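Local coordinates for putative dioxygenase (1H-3-hydroxy-4-oxoquinaldine 2,4-dioxygenase) (Mycobacteroides abscessus subsp. abscessus, PDB 6RA3), which cleaves the ring of the Pseudomonas quinolone signal, a quorum-sensing molecule, with oxygen to give N-octanoylanthranilate and carbon monoxide, at residues Val26-Trp31 with Trp100-Ile105. Numbering follows the deposited sequence.
Sequences VTLSGW and WAALEI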
ATOM      1  N   VAL A  26       2.963 -21.277  -2.500  1.00 34.94           N
ATOM      2  CA  VAL A  26       3.767 -20.140  -2.957  1.00 26.98           C
ATOM      3  C   VAL A  26       3.307 -19.796  -4.365  1.00 35.64           C
ATOM      4  O   VAL A  26       3.462 -20.599  -5.299  1.00 29.77           O
ATOM      5  CB  VAL A  26       5.275 -20.417  -2.908  1.00 32.55           C
ATOM      6  CG1 VAL A  26       6.051 -19.205  -3.429  1.00 33.12           C
ATOM      7  CG2 VAL A  26       5.722 -20.743  -1.509  1.00 30.16           C
ATOM      8  N   THR A  27       2.674 -18.637  -4.503  1.00 29.62           N
ATOM      9  CA  THR A  27       2.178 -18.190  -5.778  1.00 33.30           C
ATOM     10  C   THR A  27       3.277 -17.424  -6.501  1.00 38.33           C
ATOM     11  O   THR A  27       4.047 -16.666  -5.893  1.00 29.22           O
ATOM     12  CB  THR A  27       0.927 -17.324  -5.651  1.00 37.33           C
ATOM     13  OG1 THR A  27       1.263 -15.987  -5.247  1.00 31.39           O
ATOM     14  CG2 THR A  27      -0.054 -17.942  -4.670  1.00 44.99           C
ATOM     15  N   LEU A  28       3.369 -17.681  -7.798  1.00 35.50           N
ATOM     16  CA  LEU A  28       4.394 -17.116  -8.667  1.00 35.45           C
ATOM     17  C   LEU A  28       3.665 -16.698  -9.921  1.00 36.00           C
ATOM     18  O   LEU A  28       2.968 -17.519 -10.529  1.00 31.52           O
ATOM     19  CB  LEU A  28       5.493 -18.126  -8.981  1.00 29.43           C
ATOM     20  CG  LEU A  28       6.262 -18.664  -7.782  1.00 34.69           C
ATOM     21  CD1 LEU A  28       7.073 -19.880  -8.185  1.00 33.09           C
ATOM     22  CD2 LEU A  28       7.156 -17.609  -7.151  1.00 35.33           C
ATOM     23  N   SER A  29       3.788 -15.421 -10.276  1.00 31.83           N
ATOM     24  CA  SER A  29       3.043 -14.867 -11.384  1.00 32.03           C
ATOM     25  C   SER A  29       3.878 -14.999 -12.664  1.00 27.93           C
ATOM     26  O   SER A  29       5.011 -15.483 -12.648  1.00 27.81           O
ATOM     27  CB  SER A  29       2.658 -13.414 -11.090  1.00 42.36           C
ATOM     28  OG  SER A  29       1.850 -13.308  -9.920  1.00 32.37           O
ATOM     29  N   GLY A  30       3.284 -14.618 -13.786  1.00 29.81           N
ATOM     30  CA  GLY A  30       3.980 -14.563 -15.056  1.00 47.43           C
ATOM     31  C   GLY A  30       4.787 -13.280 -15.182  1.00 42.33           C
ATOM     32  O   GLY A  30       4.990 -12.545 -14.215  1.00 37.64           O
ATOM     33  N   TRP A  31       5.256 -13.007 -16.402  1.00 33.65           N
ATOM     34  CA  TRP A  31       6.066 -11.817 -16.629  1.00 26.49           C
ATOM     35  C   TRP A  31       5.146 -10.618 -16.698  1.00 26.92           C
ATOM     36  O   TRP A  31       4.067 -10.694 -17.265  1.00 28.52           O
ATOM     37  CB  TRP A  31       6.892 -11.917 -17.920  1.00 29.64           C
ATOM     38  CG  TRP A  31       8.072 -12.748 -17.780  1.00 29.50           C
ATOM     39  CD1 TRP A  31       8.131 -14.080 -17.977  1.00 30.95           C
ATOM     40  CD2 TRP A  31       9.398 -12.340 -17.372  1.00 30.63           C
ATOM     41  NE1 TRP A  31       9.391 -14.531 -17.727  1.00 35.09           N
ATOM     42  CE2 TRP A  31      10.189 -13.483 -17.360  1.00 27.98           C
ATOM     43  CE3 TRP A  31       9.981 -11.118 -17.037  1.00 29.63           C
ATOM     44  CZ2 TRP A  31      11.539 -13.455 -17.041  1.00 34.17           C
ATOM     45  CZ3 TRP A  31      11.307 -11.094 -16.693  1.00 31.33           C
ATOM     46  CH2 TRP A  31      12.079 -12.251 -16.707  1.00 33.01           C
ATOM     47  N   TRP A 100       8.616 -21.868 -15.538  1.00 28.94           N
ATOM     48  CA  TRP A 100      10.012 -22.213 -15.721  1.00 26.58           C
ATOM     49  C   TRP A 100      10.793 -22.044 -14.440  1.00 32.99           C
ATOM     50  O   TRP A 100      11.671 -22.858 -14.142  1.00 28.69           O
ATOM     51  CB  TRP A 100      10.652 -21.370 -16.832  1.00 35.54           C
ATOM     52  CG  TRP A 100      10.115 -21.592 -18.190  1.00 36.24           C
ATOM     53  CD1 TRP A 100       9.149 -20.863 -18.821  1.00 36.10           C
ATOM     54  CD2 TRP A 100      10.532 -22.604 -19.125  1.00 39.65           C
ATOM     55  NE1 TRP A 100       8.933 -21.361 -20.090  1.00 36.41           N
ATOM     56  CE2 TRP A 100       9.758 -22.436 -20.295  1.00 39.95           C
ATOM     57  CE3 TRP A 100      11.481 -23.634 -19.085  1.00 39.73           C
ATOM     58  CZ2 TRP A 100       9.906 -23.259 -21.425  1.00 41.69           C
ATOM     59  CZ3 TRP A 100      11.626 -24.450 -20.222  1.00 38.79           C
ATOM     60  CH2 TRP A 100      10.834 -24.248 -21.360  1.00 35.66           C
ATOM     61  N   ALA A 101      10.534 -20.954 -13.690  1.00 32.46           N
ATOM     62  CA  ALA A 101      11.212 -20.751 -12.416  1.00 36.30           C
ATOM     63  C   ALA A 101      10.743 -21.763 -11.383  1.00 28.49           C
ATOM     64  O   ALA A 101      11.548 -22.281 -10.600  1.00 31.28           O
ATOM     65  CB  ALA A 101      10.966 -19.330 -11.919  1.00 34.91           C
ATOM     66  N   ALA A 102       9.441 -22.047 -11.372  1.00 30.37           N
ATOM     67  CA  ALA A 102       8.905 -23.063 -10.457  1.00 38.36           C
ATOM     68  C   ALA A 102       9.617 -24.406 -10.626  1.00 42.64           C
ATOM     69  O   ALA A 102       9.953 -25.070  -9.638  1.00 35.69           O
ATOM     70  CB  ALA A 102       7.400 -23.226 -10.685  1.00 39.56           C
ATOM     71  N   LEU A 103       9.886 -24.815 -11.874  1.00 45.07           N
ATOM     72  CA  LEU A 103      10.580 -26.087 -12.091  1.00 45.76           C
ATOM     73  C   LEU A 103      12.053 -25.986 -11.709  1.00 42.30           C
ATOM     74  O   LEU A 103      12.629 -26.933 -11.159  1.00 40.91           O
ATOM     75  CB  LEU A 103      10.400 -26.516 -13.544  1.00 42.10           C
ATOM     76  CG  LEU A 103       8.917 -26.698 -13.884  1.00 47.47           C
ATOM     77  CD1 LEU A 103       8.664 -26.813 -15.366  1.00 46.10           C
ATOM     78  CD2 LEU A 103       8.396 -27.943 -13.169  1.00 52.12           C
ATOM     79  N   GLU A 104      12.673 -24.835 -11.958  1.00 38.54           N
ATOM     80  CA  GLU A 104      14.034 -24.641 -11.490  1.00 39.51           C
ATOM     81  C   GLU A 104      14.082 -24.725  -9.980  1.00 38.87           C
ATOM     82  O   GLU A 104      14.986 -25.354  -9.419  1.00 36.11           O
ATOM     83  CB  GLU A 104      14.585 -23.289 -11.991  1.00 35.88           C
ATOM     84  CG  GLU A 104      16.012 -22.980 -11.541  1.00 42.73           C
ATOM     85  CD  GLU A 104      17.038 -24.014 -12.018  1.00 44.71           C
ATOM     86  OE1 GLU A 104      16.781 -24.657 -13.055  1.00 44.73           O
ATOM     87  OE2 GLU A 104      18.094 -24.181 -11.357  1.00 43.75           O
ATOM     88  N   ILE A 105      13.108 -24.104  -9.298  1.00 41.30           N
ATOM     89  CA  ILE A 105      13.069 -24.176  -7.833  1.00 43.64           C
ATOM     90  C   ILE A 105      12.880 -25.624  -7.384  1.00 44.03           C
ATOM     91  O   ILE A 105      13.528 -26.089  -6.433  1.00 36.40           O
ATOM     92  CB  ILE A 105      11.959 -23.268  -7.262  1.00 38.99           C
ATOM     93  CG1 ILE A 105      12.245 -21.780  -7.551  1.00 40.68           C
ATOM     94  CG2 ILE A 105      11.787 -23.514  -5.748  1.00 43.04           C
ATOM     95  CD1 ILE A 105      10.996 -20.856  -7.453  1.00 38.93           C
TER
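Along 100-105, Ala102 is the first to touch Leu28: its CB lies 4.2 Å from Leu28 CD1, with the two CA atoms 7.7 Å apart. That methyl also packs on Pro92 and Ala94 of strand 90-95, the neighbour of strand 24-28 in the sheet, so the helix rests on both strands. One turn further on, Ile105 brings the end of its longer branch to the same leucine methyl. Ile105 CD1 and Leu28 CD1 meet tip to tip at 4.1 Å, while Ile105 also touches Phe90 and Ala75, the latter on helix 71-84. The isoleucine reaches across because CG1 stands anti to its carbonyl carbon (chi1 -65°) and the chain then runs on extended to CD1 (chi2 160°). Leu28 CD1 is thus shared by two helix residues, and no hydrogen bond joins the segments. Small and wholly apolar, the contact buries 90 Å² in all, and its three side chains are buried in the protein. This is helix-on-sheet packing in the core of an alpha/beta-hydrolase fold, where helix 99-109 lies against strands 24-28 and 90-95. Strand 90-95, the tight turn after it and this helix form the strand-turn-helix of the nucleophile elbow, with His97, which probably binds the substrate, in the turn, one residue past the position where hydrolases of this fold carry their nucleophile.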